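Acyl-coenzyme A oxidase 1 (Yarrowia lipolytica, PDB 5Y9D) oxidises 2,3-saturated acyl-CoAs to (2E)-enoyl-CoAs with an FAD cofactor, passing the electrons to O2 to give H2O2 in peroxisomal beta-oxidation. Local coordinates at residues Q41-G53 against R580-L592. Residues are numbered along the deposited sequence; the frame is centred on the assembly and turned at random.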
loop_
_atom_site.group_PDB
_atom_site.type_symbol
_atom_site.label_atom_id
_atom_site.label_comp_id
_atom_site.label_asym_id
_atom_site.label_seq_id
_atom_site.Cartn_x
_atom_site.Cartn_y
_atom_site.Cartn_z
ATOM N N GLN A 41 6.998 -32.738 6.790
ATOM C CA GLN A 41 7.150 -33.762 7.830
ATOM C C GLN A 41 5.821 -34.299 8.327
ATOM O O GLN A 41 5.797 -35.297 9.032
ATOM C CB GLN A 41 7.881 -33.164 9.038
ATOM C CG GLN A 41 9.145 -33.914 9.457
ATOM C CD GLN A 41 10.368 -33.405 8.720
ATOM O OE1 GLN A 41 10.319 -33.196 7.506
ATOM N NE2 GLN A 41 11.466 -33.179 9.449
ATOM N N PHE A 42 4.734 -33.609 7.975
ATOM C CA PHE A 42 3.383 -33.866 8.496
ATOM C C PHE A 42 2.356 -34.075 7.355
ATOM O O PHE A 42 2.627 -33.804 6.196
ATOM C CB PHE A 42 2.956 -32.694 9.418
ATOM C CG PHE A 42 3.042 -31.327 8.766
ATOM C CD1 PHE A 42 2.027 -30.864 7.942
ATOM C CD2 PHE A 42 4.140 -30.521 8.959
ATOM C CE1 PHE A 42 2.125 -29.629 7.321
ATOM C CE2 PHE A 42 4.230 -29.282 8.358
ATOM C CZ PHE A 42 3.231 -28.840 7.521
ATOM N N THR A 43 1.185 -34.580 7.684
ATOM C CA THR A 43 0.084 -34.665 6.737
ATOM C C THR A 43 -0.605 -33.302 6.598
ATOM O O THR A 43 -1.193 -32.787 7.566
ATOM C CB THR A 43 -0.946 -35.686 7.212
ATOM O OG1 THR A 43 -0.311 -36.971 7.320
ATOM C CG2 THR A 43 -2.156 -35.755 6.245
ATOM N N VAL A 44 -0.539 -32.724 5.398
ATOM C CA VAL A 44 -1.026 -31.360 5.165
ATOM C C VAL A 44 -2.437 -31.156 5.703
ATOM O O VAL A 44 -2.723 -30.162 6.324
ATOM C CB VAL A 44 -1.014 -30.982 3.665
ATOM C CG1 VAL A 44 -1.790 -29.701 3.422
ATOM C CG2 VAL A 44 0.406 -30.823 3.170
ATOM N N ARG A 45 -3.311 -32.114 5.476
ATOM C CA ARG A 45 -4.704 -31.965 5.866
ATOM C C ARG A 45 -4.892 -31.899 7.368
ATOM O O ARG A 45 -5.927 -31.420 7.818
ATOM C CB ARG A 45 -5.530 -33.092 5.287
ATOM C CG ARG A 45 -6.999 -32.800 5.241
ATOM C CD ARG A 45 -7.748 -34.029 4.793
ATOM N NE ARG A 45 -9.194 -33.799 4.685
ATOM C CZ ARG A 45 -9.798 -33.140 3.688
ATOM N NH1 ARG A 45 -9.103 -32.550 2.712
ATOM N NH2 ARG A 45 -11.108 -33.040 3.685
ATOM N N ASP A 46 -3.926 -32.370 8.166
ATOM C CA ASP A 46 -4.063 -32.218 9.608
ATOM C C ASP A 46 -3.934 -30.712 9.974
ATOM O O ASP A 46 -4.702 -30.208 10.788
ATOM C CB ASP A 46 -3.056 -33.075 10.388
ATOM C CG ASP A 46 -3.347 -34.589 10.331
ATOM O OD1 ASP A 46 -4.503 -35.032 10.160
ATOM O OD2 ASP A 46 -2.387 -35.356 10.502
ATOM N N VAL A 47 -2.980 -29.999 9.376
ATOM C CA VAL A 47 -2.871 -28.549 9.592
ATOM C C VAL A 47 -4.100 -27.810 9.037
ATOM O O VAL A 47 -4.598 -26.898 9.675
ATOM C CB VAL A 47 -1.603 -27.921 8.974
ATOM C CG1 VAL A 47 -1.472 -26.470 9.413
ATOM C CG2 VAL A 47 -0.364 -28.681 9.401
ATOM N N THR A 48 -4.577 -28.217 7.860
ATOM C CA THR A 48 -5.776 -27.631 7.246
ATOM C C THR A 48 -6.982 -27.780 8.202
ATOM O O THR A 48 -7.719 -26.836 8.425
ATOM C CB THR A 48 -6.059 -28.260 5.845
ATOM O OG1 THR A 48 -4.893 -28.147 5.007
ATOM C CG2 THR A 48 -7.184 -27.546 5.149
ATOM N N ASN A 49 -7.116 -28.953 8.805
ATOM C CA ASN A 49 -8.148 -29.248 9.816
ATOM C C ASN A 49 -7.983 -28.440 11.086
ATOM O O ASN A 49 -8.947 -27.959 11.654
ATOM C CB ASN A 49 -8.149 -30.742 10.127
ATOM C CG ASN A 49 -8.692 -31.552 8.972
ATOM O OD1 ASN A 49 -9.357 -31.010 8.062
ATOM N ND2 ASN A 49 -8.428 -32.855 8.985
ATOM N N PHE A 50 -6.750 -28.247 11.503
ATOM C CA PHE A 50 -6.484 -27.369 12.611
ATOM C C PHE A 50 -6.919 -25.934 12.322
ATOM O O PHE A 50 -7.462 -25.265 13.189
ATOM C CB PHE A 50 -5.001 -27.393 12.914
ATOM C CG PHE A 50 -4.567 -26.329 13.836
ATOM C CD1 PHE A 50 -4.625 -26.526 15.196
ATOM C CD2 PHE A 50 -4.094 -25.126 13.343
ATOM C CE1 PHE A 50 -4.206 -25.533 16.066
ATOM C CE2 PHE A 50 -3.701 -24.118 14.206
ATOM C CZ PHE A 50 -3.748 -24.327 15.570
ATOM N N LEU A 51 -6.654 -25.448 11.109
ATOM C CA LEU A 51 -7.063 -24.098 10.731
ATOM C C LEU A 51 -8.564 -23.947 10.587
ATOM O O LEU A 51 -9.090 -22.900 10.885
ATOM C CB LEU A 51 -6.396 -23.665 9.440
ATOM C CG LEU A 51 -4.923 -23.331 9.540
ATOM C CD1 LEU A 51 -4.352 -23.182 8.147
ATOM C CD2 LEU A 51 -4.733 -22.052 10.346
ATOM N N ASN A 52 -9.266 -24.981 10.168
ATOM C CA ASN A 52 -10.711 -24.855 9.970
ATOM C C ASN A 52 -11.568 -25.252 11.163
ATOM O O ASN A 52 -12.777 -25.074 11.116
ATOM C CB ASN A 52 -11.143 -25.689 8.763
ATOM C CG ASN A 52 -10.612 -25.140 7.476
ATOM O OD1 ASN A 52 -10.481 -23.939 7.348
ATOM N ND2 ASN A 52 -10.282 -26.015 6.516
ATOM N N GLY A 53 -10.963 -25.802 12.218
ATOM C CA GLY A 53 -11.724 -26.276 13.382
ATOM C C GLY A 53 -12.339 -27.651 13.180
ATOM O O GLY A 53 -13.461 -27.869 13.586
ATOM N N ARG A 580 -5.104 -22.320 20.973
ATOM C CA ARG A 580 -5.465 -23.344 19.969
ATOM C C ARG A 580 -4.365 -24.417 19.756
ATOM O O ARG A 580 -4.669 -25.568 19.470
ATOM C CB ARG A 580 -5.798 -22.699 18.604
ATOM C CG ARG A 580 -7.079 -21.891 18.540
ATOM C CD ARG A 580 -8.308 -22.703 18.210
ATOM N NE ARG A 580 -8.397 -23.089 16.789
ATOM C CZ ARG A 580 -8.833 -22.320 15.787
ATOM N NH1 ARG A 580 -9.200 -21.063 16.001
ATOM N NH2 ARG A 580 -8.914 -22.817 14.554
ATOM N N ILE A 581 -3.099 -24.026 19.857
ATOM C CA ILE A 581 -1.957 -24.957 19.712
ATOM C C ILE A 581 -1.966 -26.001 20.845
ATOM O O ILE A 581 -1.482 -27.138 20.691
ATOM C CB ILE A 581 -0.604 -24.188 19.690
ATOM C CG1 ILE A 581 -0.640 -23.117 18.597
ATOM C CG2 ILE A 581 0.596 -25.123 19.513
ATOM C CD1 ILE A 581 0.678 -22.794 17.931
ATOM N N ALA A 582 -2.541 -25.597 21.976
ATOM C CA ALA A 582 -2.749 -26.470 23.105
ATOM C C ALA A 582 -3.678 -27.621 22.770
ATOM O O ALA A 582 -3.579 -28.694 23.408
ATOM C CB ALA A 582 -3.315 -25.676 24.290
ATOM N N THR A 583 -4.570 -27.409 21.793
ATOM C CA THR A 583 -5.650 -28.358 21.488
ATOM C C THR A 583 -5.393 -29.185 20.241
ATOM O O THR A 583 -6.249 -29.966 19.818
ATOM C CB THR A 583 -6.990 -27.636 21.296
ATOM O OG1 THR A 583 -6.945 -26.828 20.122
ATOM C CG2 THR A 583 -7.295 -26.747 22.470
ATOM N N ALA A 584 -4.210 -29.019 19.655
ATOM C CA ALA A 584 -3.896 -29.591 18.344
ATOM C C ALA A 584 -3.618 -31.081 18.418
ATOM O O ALA A 584 -3.314 -31.608 19.498
ATOM C CB ALA A 584 -2.677 -28.878 17.754
ATOM N N LYS A 585 -3.690 -31.752 17.265
ATOM C CA LYS A 585 -3.051 -33.061 17.120
ATOM C C LYS A 585 -1.578 -32.888 17.419
ATOM O O LYS A 585 -0.972 -31.875 17.065
ATOM C CB LYS A 585 -3.215 -33.658 15.710
ATOM C CG LYS A 585 -4.457 -34.513 15.548
ATOM C CD LYS A 585 -4.276 -35.647 14.538
ATOM C CE LYS A 585 -5.631 -36.242 14.128
ATOM N NZ LYS A 585 -6.631 -36.361 15.246
ATOM N N ASP A 586 -1.000 -33.899 18.042
ATOM C CA ASP A 586 0.374 -33.822 18.534
ATOM C C ASP A 586 1.422 -33.751 17.421
ATOM O O ASP A 586 2.398 -32.986 17.501
ATOM C CB ASP A 586 0.632 -35.011 19.461
ATOM C CG ASP A 586 -0.273 -34.978 20.720
ATOM O OD1 ASP A 586 -0.357 -33.887 21.395
ATOM O OD2 ASP A 586 -0.889 -36.046 21.011
ATOM N N ASP A 587 1.192 -34.497 16.351
ATOM C CA ASP A 587 2.162 -34.574 15.282
ATOM C C ASP A 587 2.458 -33.186 14.661
ATOM O O ASP A 587 3.569 -32.936 14.202
ATOM C CB ASP A 587 1.692 -35.602 14.250
ATOM C CG ASP A 587 0.996 -36.810 14.909
ATOM O OD1 ASP A 587 -0.092 -36.615 15.515
ATOM O OD2 ASP A 587 1.550 -37.940 14.858
ATOM N N ILE A 588 1.475 -32.284 14.685
ATOM C CA ILE A 588 1.625 -30.948 14.089
ATOM C C ILE A 588 1.996 -29.918 15.121
ATOM O O ILE A 588 2.556 -28.858 14.790
ATOM C CB ILE A 588 0.372 -30.496 13.298
ATOM C CG1 ILE A 588 -0.859 -30.416 14.197
ATOM C CG2 ILE A 588 0.103 -31.457 12.151
ATOM C CD1 ILE A 588 -2.190 -30.411 13.469
ATOM N N LYS A 589 1.751 -30.231 16.383
ATOM C CA LYS A 589 1.951 -29.229 17.450
ATOM C C LYS A 589 3.319 -28.518 17.413
ATOM O O LYS A 589 3.370 -27.288 17.564
ATOM C CB LYS A 589 1.696 -29.821 18.833
ATOM C CG LYS A 589 1.065 -28.841 19.793
ATOM C CD LYS A 589 1.370 -29.160 21.249
ATOM C CE LYS A 589 0.332 -30.077 21.881
ATOM N NZ LYS A 589 0.256 -29.810 23.350
ATOM N N PRO A 590 4.416 -29.258 17.172
ATOM C CA PRO A 590 5.731 -28.592 17.240
ATOM C C PRO A 590 6.009 -27.605 16.118
ATOM O O PRO A 590 6.687 -26.612 16.345
ATOM C CB PRO A 590 6.734 -29.751 17.198
ATOM C CG PRO A 590 5.936 -30.935 17.611
ATOM C CD PRO A 590 4.563 -30.711 17.042
ATOM N N HIS A 591 5.479 -27.867 14.928
ATOM C CA HIS A 591 5.606 -26.924 13.808
ATOM C C HIS A 591 4.733 -25.706 14.037
ATOM O O HIS A 591 5.152 -24.572 13.778
ATOM C CB HIS A 591 5.243 -27.579 12.485
ATOM C CG HIS A 591 5.965 -28.863 12.231
ATOM N ND1 HIS A 591 5.344 -30.095 12.327
ATOM C CD2 HIS A 591 7.256 -29.110 11.911
ATOM C CE1 HIS A 591 6.227 -31.047 12.082
ATOM N NE2 HIS A 591 7.394 -30.476 11.820
ATOM N N LEU A 592 3.513 -25.941 14.522
ATOM C CA LEU A 592 2.640 -24.848 14.909
ATOM C C LEU A 592 3.243 -24.037 16.053
ATOM O O LEU A 592 3.085 -22.795 16.094
ATOM C CB LEU A 592 1.266 -25.357 15.306
ATOM C CG LEU A 592 0.371 -26.004 14.246
ATOM C CD1 LEU A 592 -0.856 -26.503 14.974
ATOM C CD2 LEU A 592 -0.059 -25.052 13.149
#
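Phe50, in the short helix 44-52, lies against Ala584 in the loop joining helices 558-581 and 589-606, with their CA atoms 6.7 Å apart, and Phe42 CA, ahead of the short helix, lies 6.5 Å from Ile588 CA. Phe50 makes the largest contribution, with 129 Å² of its surface buried against residues 580-592. Its CG lies anti to the backbone N, which swings the ring off the helix so that it is flanked by Arg580, Ala584 and Leu592. Leu592 CD1 sits 3.5 Å from the ring centroid and 6° off the normal, a well-centred CH-pi contact over one face. The backbone of Arg580 and Ile581 meets the ring edge, and Ala584 CB approaches CD1 obliquely. Cutting Phe50 back to an alanine is likely to leave Leu592 CD1 without its aromatic face and to open a gap between the loop and the short helix. Two successive kinks in the Arg580 side chain, about CB-CG and CG-CD, bring NH2 back to Phe50 O at 3.2 Å; the N-H...O angle is 150°, and the donor lies in the carbonyl plane. This bond engages the C-terminal turn of helix 44-52, while NH1 forms a salt bridge with Asp376. Farther along, Ile588 spreads its two branches: CG2 meets Val47 CG2 at 3.9 Å and the CB atoms of Phe42 and Asp46, whereas CD1 reaches the backbone of Asp46. At the other end, Phe42 CD2 lies over one face of the His591 imidazole, offset toward its rim and 3.6 Å from ND1, with the two planes inclined at 50°. Away from the FAD sites, the contact joins the N-terminal region to the C-terminal helical domain of the acyl-CoA oxidase fold; helix 355-391 packs on it through Tyr369 and Met373, and helix 640-646 meets Phe42 and Val47 through Leu643 and Ala646.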